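Endo-1,4-beta-xylanase (Pseudoalteromonas haloplanktis, PDB 1H12) hydrolyses internal beta-1,4-linkages of xylan as a cold-adapted endoxylanase of glycoside hydrolase family 8. Local coordinates at residues Lys242-Pro247 / Val306-Gly311; Glu94-Leu99 / Ala158-Ser163. One frame throughout, in Å; residues are numbered along the deposited sequence. Where two conformers were deposited one is given.

Contact 1 of 2, residues Lys242-Pro247 / Val306-Gly311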
# COMPACT_ATOMS: atom_id res chain seq x y z
N LYS A 242 -11.06 17.30 7.80
CA LYS A 242 -10.63 17.48 9.18
C LYS A 242 -9.18 17.87 9.30
O LYS A 242 -8.84 18.60 10.24
CB LYS A 242 -10.94 16.25 10.03
CG LYS A 242 -12.43 15.95 10.16
CD LYS A 242 -12.98 16.40 11.26
CE LYS A 242 -14.38 15.67 11.56
NZ LYS A 242 -14.48 16.02 13.03
N VAL A 243 -8.32 17.44 8.37
CA VAL A 243 -6.92 17.85 8.45
C VAL A 243 -6.60 19.14 7.69
O VAL A 243 -5.47 19.60 7.74
CB VAL A 243 -5.93 16.73 8.05
CG1 VAL A 243 -6.09 15.54 8.94
CG2 VAL A 243 -6.00 16.37 6.58
N SER A 244 -7.61 19.70 7.02
CA SER A 244 -7.34 20.96 6.30
C SER A 244 -7.12 22.12 7.25
O SER A 244 -7.78 22.27 8.25
CB SER A 244 -8.55 21.26 5.39
OG SER A 244 -8.35 22.47 4.68
N GLY A 245 -6.16 22.95 6.89
CA GLY A 245 -5.86 24.16 7.69
C GLY A 245 -5.44 23.81 9.09
O GLY A 245 -4.99 22.69 9.42
N SER A 246 -5.57 24.76 10.00
CA SER A 246 -5.19 24.53 11.36
C SER A 246 -6.07 23.52 12.01
O SER A 246 -7.28 23.61 11.81
CB SER A 246 -5.27 25.87 12.14
OG SER A 246 -4.83 25.69 13.44
N PRO A 247 -5.58 22.60 12.86
CA PRO A 247 -4.18 22.48 13.27
C PRO A 247 -3.36 21.43 12.58
O PRO A 247 -2.16 21.33 12.87
CB PRO A 247 -4.35 22.09 14.75
CG PRO A 247 -5.55 21.15 14.72
CD PRO A 247 -6.46 21.75 13.73
N VAL A 306 -4.75 16.05 -2.59
CA VAL A 306 -3.35 15.99 -3.02
C VAL A 306 -2.73 17.37 -3.20
O VAL A 306 -1.59 17.58 -2.78
CB VAL A 306 -3.12 15.06 -4.21
CG1 VAL A 306 -3.74 13.66 -3.89
CG2 VAL A 306 -3.58 15.59 -5.50
N ASN A 307 -3.44 18.29 -3.81
CA ASN A 307 -2.87 19.60 -4.04
C ASN A 307 -2.49 20.25 -2.70
O ASN A 307 -1.41 20.86 -2.59
CB ASN A 307 -3.85 20.52 -4.79
CG ASN A 307 -4.00 20.20 -6.25
OD1 ASN A 307 -3.13 19.60 -6.91
ND2 ASN A 307 -5.13 20.67 -6.82
N LYS A 308 -3.33 20.13 -1.68
CA LYS A 308 -3.04 20.76 -0.41
C LYS A 308 -1.93 20.01 0.33
O LYS A 308 -1.11 20.67 1.04
CB LYS A 308 -4.29 20.89 0.45
CG LYS A 308 -5.31 21.86 -0.11
CD LYS A 308 -6.70 21.68 0.55
CE LYS A 308 -6.86 21.83 2.01
NZ LYS A 308 -6.51 23.29 2.32
N ALA A 309 -1.89 18.69 0.27
CA ALA A 309 -0.84 17.93 0.97
C ALA A 309 0.52 18.22 0.35
O ALA A 309 1.49 18.48 1.05
CB ALA A 309 -1.16 16.46 0.93
N LEU A 310 0.60 18.12 -0.97
CA LEU A 310 1.85 18.43 -1.67
C LEU A 310 2.25 19.89 -1.45
O LEU A 310 3.43 20.21 -1.29
CB LEU A 310 1.75 18.11 -3.16
CG LEU A 310 1.56 16.63 -3.49
CD1 LEU A 310 1.48 16.49 -5.01
CD2 LEU A 310 2.66 15.78 -2.99
N GLY A 311 1.26 20.77 -1.42
CA GLY A 311 1.54 22.17 -1.12
C GLY A 311 2.15 22.33 0.25
O GLY A 311 3.11 23.13 0.42
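Ser244 and Lys308 carry this small surface contact, joined by a weak hydrogen bond from Lys308 NZ to Ser244 OG at 3.1 Å. The weakness has a geometric reason: OG lies as near to Lys308 CE, also 3.1 Å, so the CE-NZ-OG angle is only about 77° and the hydroxyl sits beside the last C-N bond instead of ahead of it. Ser244 CB lies 3.8 Å from Lys308 CE. The lysine chain bends at chi3 (58°) and chi4 (64°), which turns its end so that CE, as well as NZ, lies beside the hydroxyl. Ser244 was deposited in two conformers, and because the weak bond depends on one of them it is also doubtful. Further out, Asn250 OD1 takes a second weak bond from Lys308 NZ and a bond from Gly245 N, tying the lysine to the turn. Val243 bonds to Asn250 through the backbone. Behind Lys308, Val306, Ala309 and Leu310 pack on helix 283-296. The contact thus joins the loop that follows helix 219-243 to the flank of helix 300-318, a peripheral link of loop to helix in the (alpha/alpha)6 barrel known for family 8.

Contact 2 of 2, residues Glu94-Leu99 / Ala158-Ser163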
# COMPACT_ATOMS: atom_id res chain seq x y z
N GLU A 94 6.34 -17.07 -10.96
CA GLU A 94 7.11 -17.83 -10.00
C GLU A 94 7.30 -17.02 -8.72
O GLU A 94 7.18 -17.57 -7.61
CB GLU A 94 8.49 -18.23 -10.56
N GLU A 95 7.68 -15.77 -8.88
CA GLU A 95 7.88 -14.89 -7.72
C GLU A 95 6.59 -14.77 -6.92
O GLU A 95 6.62 -14.83 -5.68
CB GLU A 95 8.39 -13.53 -8.18
CG GLU A 95 9.82 -13.52 -8.74
CD GLU A 95 9.92 -13.93 -10.19
OE1 GLU A 95 8.98 -14.31 -10.89
OE2 GLU A 95 11.06 -13.77 -10.68
N PHE A 96 5.48 -14.54 -7.62
CA PHE A 96 4.18 -14.45 -6.98
C PHE A 96 3.92 -15.72 -6.17
O PHE A 96 3.55 -15.65 -4.98
CB PHE A 96 3.10 -14.25 -8.01
CG PHE A 96 1.73 -14.04 -7.44
CD1 PHE A 96 1.00 -15.10 -6.93
CD2 PHE A 96 1.18 -12.78 -7.43
CE1 PHE A 96 -0.23 -14.87 -6.36
CE2 PHE A 96 -0.07 -12.56 -6.92
CZ PHE A 96 -0.78 -13.61 -6.37
N ASP A 97 4.07 -16.85 -6.80
CA ASP A 97 3.72 -18.12 -6.19
C ASP A 97 4.60 -18.43 -4.98
O ASP A 97 4.14 -18.94 -3.98
CB ASP A 97 3.81 -19.24 -7.20
CG ASP A 97 2.69 -19.26 -8.21
OD1 ASP A 97 1.76 -18.43 -8.09
OD2 ASP A 97 2.72 -20.10 -9.14
N ASN A 98 5.88 -18.09 -5.08
CA ASN A 98 6.78 -18.32 -3.98
C ASN A 98 6.44 -17.49 -2.76
O ASN A 98 6.54 -17.93 -1.62
CB ASN A 98 8.25 -18.12 -4.40
CG ASN A 98 8.76 -19.16 -5.38
OD1 ASN A 98 8.19 -20.26 -5.49
ND2 ASN A 98 9.84 -18.82 -6.07
N LEU A 99 6.04 -16.22 -3.01
CA LEU A 99 5.60 -15.36 -1.92
C LEU A 99 4.27 -15.83 -1.34
O LEU A 99 4.08 -15.81 -0.12
CB LEU A 99 5.46 -13.91 -2.42
CG LEU A 99 6.76 -13.19 -2.77
CD1 LEU A 99 6.41 -11.82 -3.33
CD2 LEU A 99 7.69 -13.04 -1.57
N ALA A 158 -7.14 -13.94 -12.67
CA ALA A 158 -7.53 -13.40 -13.97
C ALA A 158 -6.46 -13.59 -15.02
O ALA A 158 -6.77 -13.86 -16.17
CB ALA A 158 -7.90 -11.94 -13.84
N ARG A 159 -5.20 -13.41 -14.66
CA ARG A 159 -4.11 -13.49 -15.61
C ARG A 159 -3.69 -14.90 -15.93
O ARG A 159 -3.33 -15.20 -17.07
CB ARG A 159 -2.90 -12.68 -15.18
CG ARG A 159 -3.19 -11.17 -14.97
CD ARG A 159 -1.95 -10.34 -14.99
NE ARG A 159 -1.45 -10.24 -16.37
CZ ARG A 159 -0.37 -9.57 -16.74
NH1 ARG A 159 -0.07 -9.50 -18.03
NH2 ARG A 159 0.41 -8.95 -15.84
N TRP A 160 -3.69 -15.76 -14.92
CA TRP A 160 -3.05 -17.06 -15.01
C TRP A 160 -3.96 -18.26 -14.90
O TRP A 160 -3.53 -19.40 -15.17
CB TRP A 160 -1.93 -17.13 -13.94
CG TRP A 160 -0.93 -16.06 -14.01
CD1 TRP A 160 -0.46 -15.43 -15.12
CD2 TRP A 160 -0.25 -15.43 -12.88
NE1 TRP A 160 0.43 -14.46 -14.78
CE2 TRP A 160 0.59 -14.44 -13.41
CE3 TRP A 160 -0.30 -15.60 -11.51
CZ2 TRP A 160 1.41 -13.66 -12.61
CZ3 TRP A 160 0.50 -14.83 -10.71
CH2 TRP A 160 1.33 -13.85 -11.25
N GLY A 161 -5.19 -18.07 -14.44
CA GLY A 161 -6.09 -19.17 -14.19
C GLY A 161 -5.75 -19.91 -12.92
O GLY A 161 -4.76 -19.58 -12.20
N ASN A 162 -6.54 -20.93 -12.63
CA ASN A 162 -6.61 -21.53 -11.32
C ASN A 162 -6.31 -23.03 -11.30
O ASN A 162 -6.66 -23.69 -10.34
CB ASN A 162 -7.99 -21.23 -10.75
CG ASN A 162 -8.14 -19.73 -10.57
OD1 ASN A 162 -7.39 -19.13 -9.78
ND2 ASN A 162 -9.03 -19.10 -11.33
N SER A 163 -5.59 -23.48 -12.34
CA SER A 163 -5.35 -24.94 -12.41
C SER A 163 -3.91 -25.33 -12.12
O SER A 163 -3.55 -26.49 -12.29
CB SER A 163 -5.65 -25.36 -13.87
OG SER A 163 -7.01 -25.22 -14.17
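The backbones stand well apart, with CA of Phe96 and CA of Trp160 11.1 Å from each other, and the rings of these two residues bridge helix 93-107 and the C-terminal end of helix 143-160. They do so as a T-shaped (edge-to-face) aromatic pair in the helical barrel of the family 8 fold. The ring planes meet at 83°, and the centroids of the phenyl and the six-membered indole ring are 5.2 Å apart. Trp160 supplies the edge and Phe96 the face, but the approach is off-centre: the indole comes down over the root of the phenyl, its CH2 lying 3.7 Å from Phe96 CB. Phe96 CG stands anti to the backbone N (chi1 -176°), which places the ring among Met84 and Val88 of helix 77-89, Ala152, Leu153 and Ala156 of helix 143-160, and Tyr168. An alanine here is likely to leave the Trp160 edge without its aromatic face and open a gap beside Tyr168. Elsewhere on the indole, NE1 donates to Asn91 OD1, which would restrain its rotation, while Arg159 CB lies over one indole face. The closest approach of the pair is Trp160 CZ3 to Phe96 CG, 3.6 Å.

How the contacts relate
The two contacts are in series along the chain: contact 2 closes before contact 1 opens, and both fall within the single glycosyl hydrolase family 8 range. Their centres are 40 Å apart, and their nearest atoms remain about 26 Å from each other, so neither can touch the other. They share no helix: contact 2 uses helices 93-107 and 143-160, contact 1 the part of segment 242-247 that follows helix 219-243, together with helix 300-318. Each joins elements distant in sequence, with 58 residues between its segments. Both centres lie about 20 Å from the centre of the chain, on opposite sides of it, which makes them independent peripheral ties within one family 8 domain.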